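Side-chain contacts in leucyl-trna synthetase (Plasmodium knowlesi, PDB 5FOF), which attaches leucine to its tRNA at the expense of ATP, and whose editing domain, the part crystallised here, probably hydrolyses wrongly charged tRNA: residues T184-N187 against L188-K191; D220-A223 against C224-I228. One frame throughout, in Å; residues are numbered along the deposited sequence.

Contact 1 of 2, residues T184-N187 against L188-K191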
# COMPACT_ATOMS: atom_id res chain seq x y z
N THR A 184 9.50 7.17 -2.02
CA THR A 184 8.12 7.05 -2.48
C THR A 184 7.29 8.21 -1.96
O THR A 184 7.62 8.84 -0.95
CB THR A 184 7.46 5.71 -2.01
OG1 THR A 184 7.63 5.54 -0.59
CG2 THR A 184 8.08 4.51 -2.73
N TYR A 185 6.20 8.51 -2.66
CA TYR A 185 5.25 9.48 -2.14
C TYR A 185 3.82 9.05 -2.44
O TYR A 185 3.59 8.18 -3.27
CB TYR A 185 5.56 10.88 -2.69
CG TYR A 185 5.36 11.06 -4.17
CD1 TYR A 185 6.38 10.75 -5.08
CD2 TYR A 185 4.17 11.55 -4.67
CE1 TYR A 185 6.21 10.93 -6.45
CE2 TYR A 185 3.97 11.73 -6.03
CZ TYR A 185 4.99 11.43 -6.92
OH TYR A 185 4.78 11.60 -8.27
N SER A 186 2.87 9.62 -1.72
CA SER A 186 1.49 9.61 -2.14
C SER A 186 1.05 11.05 -2.32
O SER A 186 1.66 11.96 -1.74
CB SER A 186 0.59 8.89 -1.14
OG SER A 186 0.08 9.77 -0.16
N ASN A 187 -0.01 11.24 -3.09
CA ASN A 187 -0.63 12.56 -3.22
C ASN A 187 -1.63 12.91 -2.11
O ASN A 187 -2.30 13.93 -2.21
CB ASN A 187 -1.27 12.72 -4.60
CG ASN A 187 -0.25 12.88 -5.70
OD1 ASN A 187 0.85 13.40 -5.49
ND2 ASN A 187 -0.60 12.44 -6.88
N LEU A 188 -1.71 12.10 -1.06
CA LEU A 188 -2.55 12.41 0.11
C LEU A 188 -1.74 12.71 1.36
O LEU A 188 -2.27 13.29 2.30
CB LEU A 188 -3.50 11.24 0.41
CG LEU A 188 -4.18 10.59 -0.80
CD1 LEU A 188 -4.94 9.35 -0.36
CD2 LEU A 188 -5.10 11.55 -1.53
N SER A 189 -0.47 12.32 1.39
CA SER A 189 0.36 12.46 2.60
C SER A 189 0.79 13.89 2.82
O SER A 189 0.96 14.64 1.88
CB SER A 189 1.62 11.58 2.50
OG SER A 189 2.12 11.58 1.19
N GLU A 190 0.98 14.23 4.08
CA GLU A 190 1.53 15.52 4.46
C GLU A 190 2.95 15.67 3.90
O GLU A 190 3.23 16.65 3.21
CB GLU A 190 1.53 15.67 5.98
CG GLU A 190 1.88 17.07 6.47
CD GLU A 190 2.78 17.06 7.69
OE1 GLU A 190 3.58 16.11 7.85
OE2 GLU A 190 2.69 18.01 8.50
N LYS A 191 3.84 14.72 4.17
CA LYS A 191 5.22 14.78 3.64
C LYS A 191 5.34 13.89 2.42
O LYS A 191 4.53 12.98 2.23
CB LYS A 191 6.24 14.42 4.70
CG LYS A 191 6.07 15.30 5.93
CD LYS A 191 7.36 15.88 6.49
CE LYS A 191 7.05 17.06 7.42
NZ LYS A 191 8.00 17.17 8.57
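Ser186 OG is the polar centre of this turn, approached by both Leu188 and Ser189. The backbone N of Leu188 donates to Ser186 OG over 3.1 Å. The N-H...O angle is 153°, so the bond is moderately bent. A serine hydroxyl that accepts from the N-H two residues later defines an ST turn. It lies in the connection between strand 183-185 and strand 194-198, where the chain turns back. The Ser189 hydroxyl comes from the other limb of the turn, and its OG lies 3.0 Å from Ser186 OG. Ser189 OG is also 3.0 Å from Lys191 O. The hydroxyl protons have more than one acceptor within reach, so the direction of this chain of contacts stays open. Ser186 OG sits between its own backbone N and carbonyl carbon (chi1 90°), which turns it into the bend.

Leu188 works differently. Its side chain folds back along the preceding peptide, with CD2 3.7 Å from Asn187 O. The same side chain touches Ile36 on strand 33-40 and Tyr318 and Ile319 on helix 308-321. Asn187 points away overall, although its CB still touches Leu188 N. Its amide OD1 lies in the plane of the Tyr185 ring, at the edge, 3.6 Å from Tyr185 CE2. Its ND2 hydrogen-bonds to Glu324. Lys192 NZ bridges the two limbs, with hydrogen bonds to Ser186 O and Ser189 O.

Both serines are buried. The chemistry implies a turn in which one backbone N-H is secured by a buried hydroxyl, with a second hydroxyl close beside it and the leucine supplying the apolar side.

Contact 2 of 2, residues D220-A223 against C224-I228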
# COMPACT_ATOMS: atom_id res chain seq x y z
N ASP A 220 0.42 -0.96 15.55
CA ASP A 220 1.24 -1.91 14.81
C ASP A 220 2.32 -1.18 14.01
O ASP A 220 3.48 -1.62 13.97
CB ASP A 220 0.30 -2.71 13.90
CG ASP A 220 0.98 -3.89 13.21
OD1 ASP A 220 1.98 -4.45 13.73
OD2 ASP A 220 0.49 -4.28 12.13
N ASP A 221 1.94 -0.06 13.38
CA ASP A 221 2.87 0.77 12.61
C ASP A 221 3.90 1.43 13.54
O ASP A 221 5.10 1.41 13.25
CB ASP A 221 2.13 1.86 11.80
CG ASP A 221 1.14 1.29 10.75
OD1 ASP A 221 1.22 0.09 10.36
OD2 ASP A 221 0.28 2.07 10.30
N TYR A 222 3.44 1.98 14.66
CA TYR A 222 4.37 2.55 15.67
C TYR A 222 5.40 1.53 16.19
O TYR A 222 6.56 1.88 16.42
CB TYR A 222 3.59 3.13 16.87
CG TYR A 222 4.44 3.91 17.88
CD1 TYR A 222 5.07 3.27 18.94
CD2 TYR A 222 4.57 5.29 17.78
CE1 TYR A 222 5.83 3.98 19.87
CE2 TYR A 222 5.32 6.01 18.70
CZ TYR A 222 5.95 5.35 19.74
OH TYR A 222 6.69 6.08 20.64
N ALA A 223 4.96 0.29 16.38
CA ALA A 223 5.79 -0.76 16.95
C ALA A 223 6.82 -1.24 15.96
O ALA A 223 7.93 -1.59 16.34
CB ALA A 223 4.91 -1.93 17.39
N CYS A 224 6.45 -1.29 14.69
CA CYS A 224 7.37 -1.70 13.65
C CYS A 224 8.47 -0.66 13.46
O CYS A 224 9.64 -1.01 13.31
CB CYS A 224 6.64 -1.93 12.34
SG CYS A 224 7.66 -2.70 11.08
N LEU A 225 8.09 0.62 13.48
CA LEU A 225 9.04 1.73 13.44
C LEU A 225 10.03 1.75 14.61
O LEU A 225 11.22 1.99 14.41
CB LEU A 225 8.32 3.09 13.37
CG LEU A 225 8.19 3.73 11.99
CD1 LEU A 225 7.45 5.05 12.12
CD2 LEU A 225 9.57 3.97 11.35
N GLN A 226 9.54 1.50 15.83
CA GLN A 226 10.38 1.44 17.04
C GLN A 226 11.46 0.38 16.94
O GLN A 226 12.64 0.65 17.17
CB GLN A 226 9.53 1.18 18.29
CG GLN A 226 8.74 2.40 18.77
CD GLN A 226 9.62 3.52 19.32
OE1 GLN A 226 10.80 3.33 19.62
NE2 GLN A 226 9.03 4.69 19.46
N ASP A 227 11.05 -0.82 16.57
CA ASP A 227 12.00 -1.90 16.32
C ASP A 227 13.07 -1.50 15.32
O ASP A 227 14.24 -1.75 15.55
CB ASP A 227 11.29 -3.18 15.84
CG ASP A 227 10.65 -3.96 16.97
OD1 ASP A 227 10.22 -3.34 17.96
OD2 ASP A 227 10.56 -5.20 16.84
N ILE A 228 12.66 -0.89 14.21
CA ILE A 228 13.59 -0.52 13.14
C ILE A 228 14.57 0.57 13.60
O ILE A 228 15.73 0.53 13.26
CB ILE A 228 12.84 -0.10 11.85
CG1 ILE A 228 12.16 -1.32 11.22
CG2 ILE A 228 13.79 0.53 10.83
CD1 ILE A 228 11.10 -0.99 10.19
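The Tyr222 ring and the Gln226 carboxamide meet obliquely, their planes 44° apart. Tyr222 and Gln226 are an i to i+4 pair on alpha helix 219-230. The amide nitrogen approaches the hydroxyl end of the ring at a slant. Gln226 NE2 is 3.2 Å from Tyr222 CZ and 3.0 Å from Tyr222 OH. Lower down, the aliphatic part of the glutamine packs on the same side chain, with Gln226 CG 3.5 Å from Tyr222 CE1. The glutamine CG also lies close to the tyrosine's own backbone, 3.2 Å from Tyr222 O. With CG anti to the backbone N, the Tyr222 ring lies beside the Gln226 side chain one turn on. Gln226 is bent at chi2 (-68°), and that bend carries its amide to the ring. The Tyr268 ring of helix 263-270 also meets the Tyr222 ring.

Regular helical bonds hold the two turns together. Leu225 N donates to Asp221 O over 3.1 Å, and the angle at the hydrogen is nearly straight at 169°. Cys224 N to Asp220 O, Gln226 N to Tyr222 O and Asp227 N to Ala223 O continue the ladder.

Elsewhere the helix packs into the domain: Cys224 and Leu225 touch Phe96 and Tyr94 of strand 94-97, and Leu225 and Ile228 reach Leu197 of strand 194-198. Among the acidic side chains, Asp220 OD2 forms a salt bridge with Lys285, Asp221 OD2 accepts from Val214 N, and Asp227 OD2 makes a weak hydrogen bond to Ser275 OG.

Asp227 leans back along the helix. Its OD1 comes within 3.3 Å of Ala223 O, two acceptors side by side.

In the fold
Both contacts are local, and they follow in series along the chain. Contact 1 comes first. It turns the chain in the connection between strand 183-185 and its antiparallel partner, strand 194-198. The chain then passes through strand 194-198 and strand 211-213 before reaching helix 219-230, where contact 2 spans successive turns. Neither encloses or crosses the other. The centres of contact 1 and contact 2 are about 20 Å apart. The nearest atoms of contact 1 and contact 2 are about 12 Å apart, so the two do not touch. Strand 194-198 is the element in common: Ser189 touches Leu194 near its start, and Leu225 and Ile228 pack on Leu197 near its end.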